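Local structure of DUF5037 domain-containing protein (Ruminococcus gnavus, 4GL6) at residues Gly56-Pro61 / Ser66-Ile71. The protein is of unknown function, a single-chain member of the DUF5037 family that carries an antiparallel and a mixed beta-sheet together with several helices. Sequence-based numbering, arbitrary orientation.
Sequences GSYFNP and SEIEII
Phe59 and Glu69 form the hydrogen-bonded pair of an antiparallel beta hairpin, strand 54-59 with the short edge strand 69-70. Phe59 N gives a nearly straight bond (171°) to Glu69 O, and Glu69 N returns one to Phe59 O, 2.9 Å. Farther along, Ile71 N bonds Ser57 O. The side chains of Phe59 and Glu69 lie side by side, ring and carboxylate planes 45° apart, with Glu69 OE1 3.4 Å from Phe59 CD2. On the other face, Tyr58 CE2 lies 3.9 Å from Ile70 CG1. Ile68 crosses Asn60 at about a right angle; chi1 of -164° swings Ile68 CG1 away from the backbone N, and Ile68 CD1 at its end lies 3.6 Å from Asn60 CB. Toward the turn, Ser66 OG donates to Pro61 O, 3.2 Å, while Ser66 CB packs against Pro61 CB. Replacing Ser66 with alanine would probably cost Pro61 O this hydroxyl partner, leaving mainly methyl-to-ring packing between the two residues. Lys9 NZ, from helix 6-18, hydrogen-bonds both Asn60 OD1 and Ser66 O. The same helix receives Tyr58 against Ile10, Tyr13 and Leu14, while strand 40-46 flanks strand 54-59 across from 69-70.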
loop_
_atom_site.group_PDB
_atom_site.type_symbol
_atom_site.label_atom_id
_atom_site.label_comp_id
_atom_site.label_asym_id
_atom_site.label_seq_id
_atom_site.Cartn_x
_atom_site.Cartn_y
_atom_site.Cartn_z
ATOM N N GLY A 56 6.695 10.169 -0.296
ATOM C CA GLY A 56 8.106 10.461 -0.522
ATOM C C GLY A 56 8.563 11.442 0.550
ATOM O O GLY A 56 7.773 12.234 1.061
ATOM N N SER A 57 9.848 11.395 0.865
ATOM C CA SER A 57 10.449 12.172 1.931
ATOM C C SER A 57 11.505 13.103 1.283
ATOM O O SER A 57 12.390 12.617 0.592
ATOM C CB SER A 57 11.046 11.168 2.914
ATOM O OG SER A 57 11.336 11.766 4.145
ATOM N N TYR A 58 11.378 14.427 1.470
ATOM C CA TYR A 58 12.286 15.439 0.869
ATOM C C TYR A 58 12.742 16.506 1.882
ATOM O O TYR A 58 12.166 16.639 2.955
ATOM C CB TYR A 58 11.602 16.154 -0.332
ATOM C CG TYR A 58 11.140 15.225 -1.440
ATOM C CD1 TYR A 58 9.908 14.582 -1.373
ATOM C CD2 TYR A 58 11.950 14.963 -2.559
ATOM C CE1 TYR A 58 9.488 13.698 -2.381
ATOM C CE2 TYR A 58 11.542 14.081 -3.579
ATOM C CZ TYR A 58 10.315 13.451 -3.494
ATOM O OH TYR A 58 9.889 12.577 -4.469
ATOM N N PHE A 59 13.808 17.226 1.527
ATOM C CA PHE A 59 14.336 18.367 2.304
ATOM C C PHE A 59 14.508 19.516 1.313
ATOM O O PHE A 59 15.051 19.303 0.228
ATOM C CB PHE A 59 15.659 18.010 2.995
ATOM C CG PHE A 59 16.343 19.174 3.665
ATOM C CD1 PHE A 59 15.957 19.595 4.940
ATOM C CD2 PHE A 59 17.411 19.845 3.030
ATOM C CE1 PHE A 59 16.610 20.670 5.554
ATOM C CE2 PHE A 59 18.065 20.916 3.649
ATOM C CZ PHE A 59 17.661 21.326 4.912
ATOM N N ASN A 60 14.020 20.701 1.687
ATOM C CA ASN A 60 14.071 21.892 0.842
ATOM C C ASN A 60 14.989 22.914 1.507
ATOM O O ASN A 60 14.608 23.458 2.541
ATOM C CB ASN A 60 12.667 22.469 0.654
ATOM C CG ASN A 60 12.641 23.652 -0.285
ATOM O OD1 ASN A 60 13.050 23.556 -1.438
ATOM N ND2 ASN A 60 12.139 24.765 0.198
ATOM N N PRO A 61 16.193 23.183 0.923
ATOM C CA PRO A 61 17.133 24.122 1.570
ATOM C C PRO A 61 16.624 25.564 1.747
ATOM O O PRO A 61 15.747 26.002 0.999
ATOM C CB PRO A 61 18.364 24.078 0.658
ATOM C CG PRO A 61 18.262 22.773 -0.048
ATOM C CD PRO A 61 16.803 22.566 -0.275
ATOM N N SER A 66 16.654 26.919 -4.549
ATOM C CA SER A 66 17.417 25.753 -4.103
ATOM C C SER A 66 16.875 24.498 -4.751
ATOM O O SER A 66 15.656 24.371 -4.911
ATOM C CB SER A 66 17.342 25.607 -2.575
ATOM O OG SER A 66 16.006 25.434 -2.112
ATOM N N GLU A 67 17.771 23.594 -5.146
ATOM C CA GLU A 67 17.352 22.323 -5.721
ATOM C C GLU A 67 16.953 21.428 -4.565
ATOM O O GLU A 67 17.666 21.354 -3.555
ATOM C CB GLU A 67 18.419 21.688 -6.610
ATOM C CG GLU A 67 18.626 22.473 -7.906
ATOM C CD GLU A 67 19.225 21.666 -9.053
ATOM O OE1 GLU A 67 18.990 20.435 -9.154
ATOM O OE2 GLU A 67 19.904 22.296 -9.895
ATOM N N ILE A 68 15.796 20.787 -4.714
ATOM C CA ILE A 68 15.224 19.928 -3.675
ATOM C C ILE A 68 16.139 18.720 -3.429
ATOM O O ILE A 68 16.699 18.177 -4.380
ATOM C CB ILE A 68 13.777 19.485 -4.070
ATOM C CG1 ILE A 68 12.983 18.915 -2.876
ATOM C CG2 ILE A 68 13.783 18.550 -5.273
ATOM C CD1 ILE A 68 12.466 19.969 -1.915
ATOM N N GLU A 69 16.312 18.341 -2.160
ATOM C CA GLU A 69 17.110 17.164 -1.764
ATOM C C GLU A 69 16.153 16.008 -1.447
ATOM O O GLU A 69 15.042 16.225 -0.956
ATOM C CB GLU A 69 18.010 17.488 -0.577
ATOM C CG GLU A 69 19.070 18.531 -0.921
ATOM C CD GLU A 69 19.934 18.957 0.253
ATOM O OE1 GLU A 69 19.912 18.287 1.310
ATOM O OE2 GLU A 69 20.649 19.979 0.111
ATOM N N ILE A 70 16.589 14.788 -1.733
ATOM C CA ILE A 70 15.769 13.591 -1.582
ATOM C C ILE A 70 16.228 12.793 -0.369
ATOM O O ILE A 70 17.387 12.386 -0.312
ATOM C CB ILE A 70 15.879 12.697 -2.849
ATOM C CG1 ILE A 70 15.354 13.446 -4.096
ATOM C CG2 ILE A 70 15.153 11.351 -2.674
ATOM C CD1 ILE A 70 16.268 14.528 -4.654
ATOM N N ILE A 71 15.339 12.588 0.599
ATOM C CA ILE A 71 15.632 11.714 1.734
ATOM C C ILE A 71 15.370 10.304 1.163
ATOM O O ILE A 71 16.285 9.478 1.092
ATOM C CB ILE A 71 14.788 12.045 2.976
ATOM C CG1 ILE A 71 15.082 13.485 3.447
ATOM C CG2 ILE A 71 15.091 11.044 4.092
ATOM C CD1 ILE A 71 14.168 13.971 4.562
#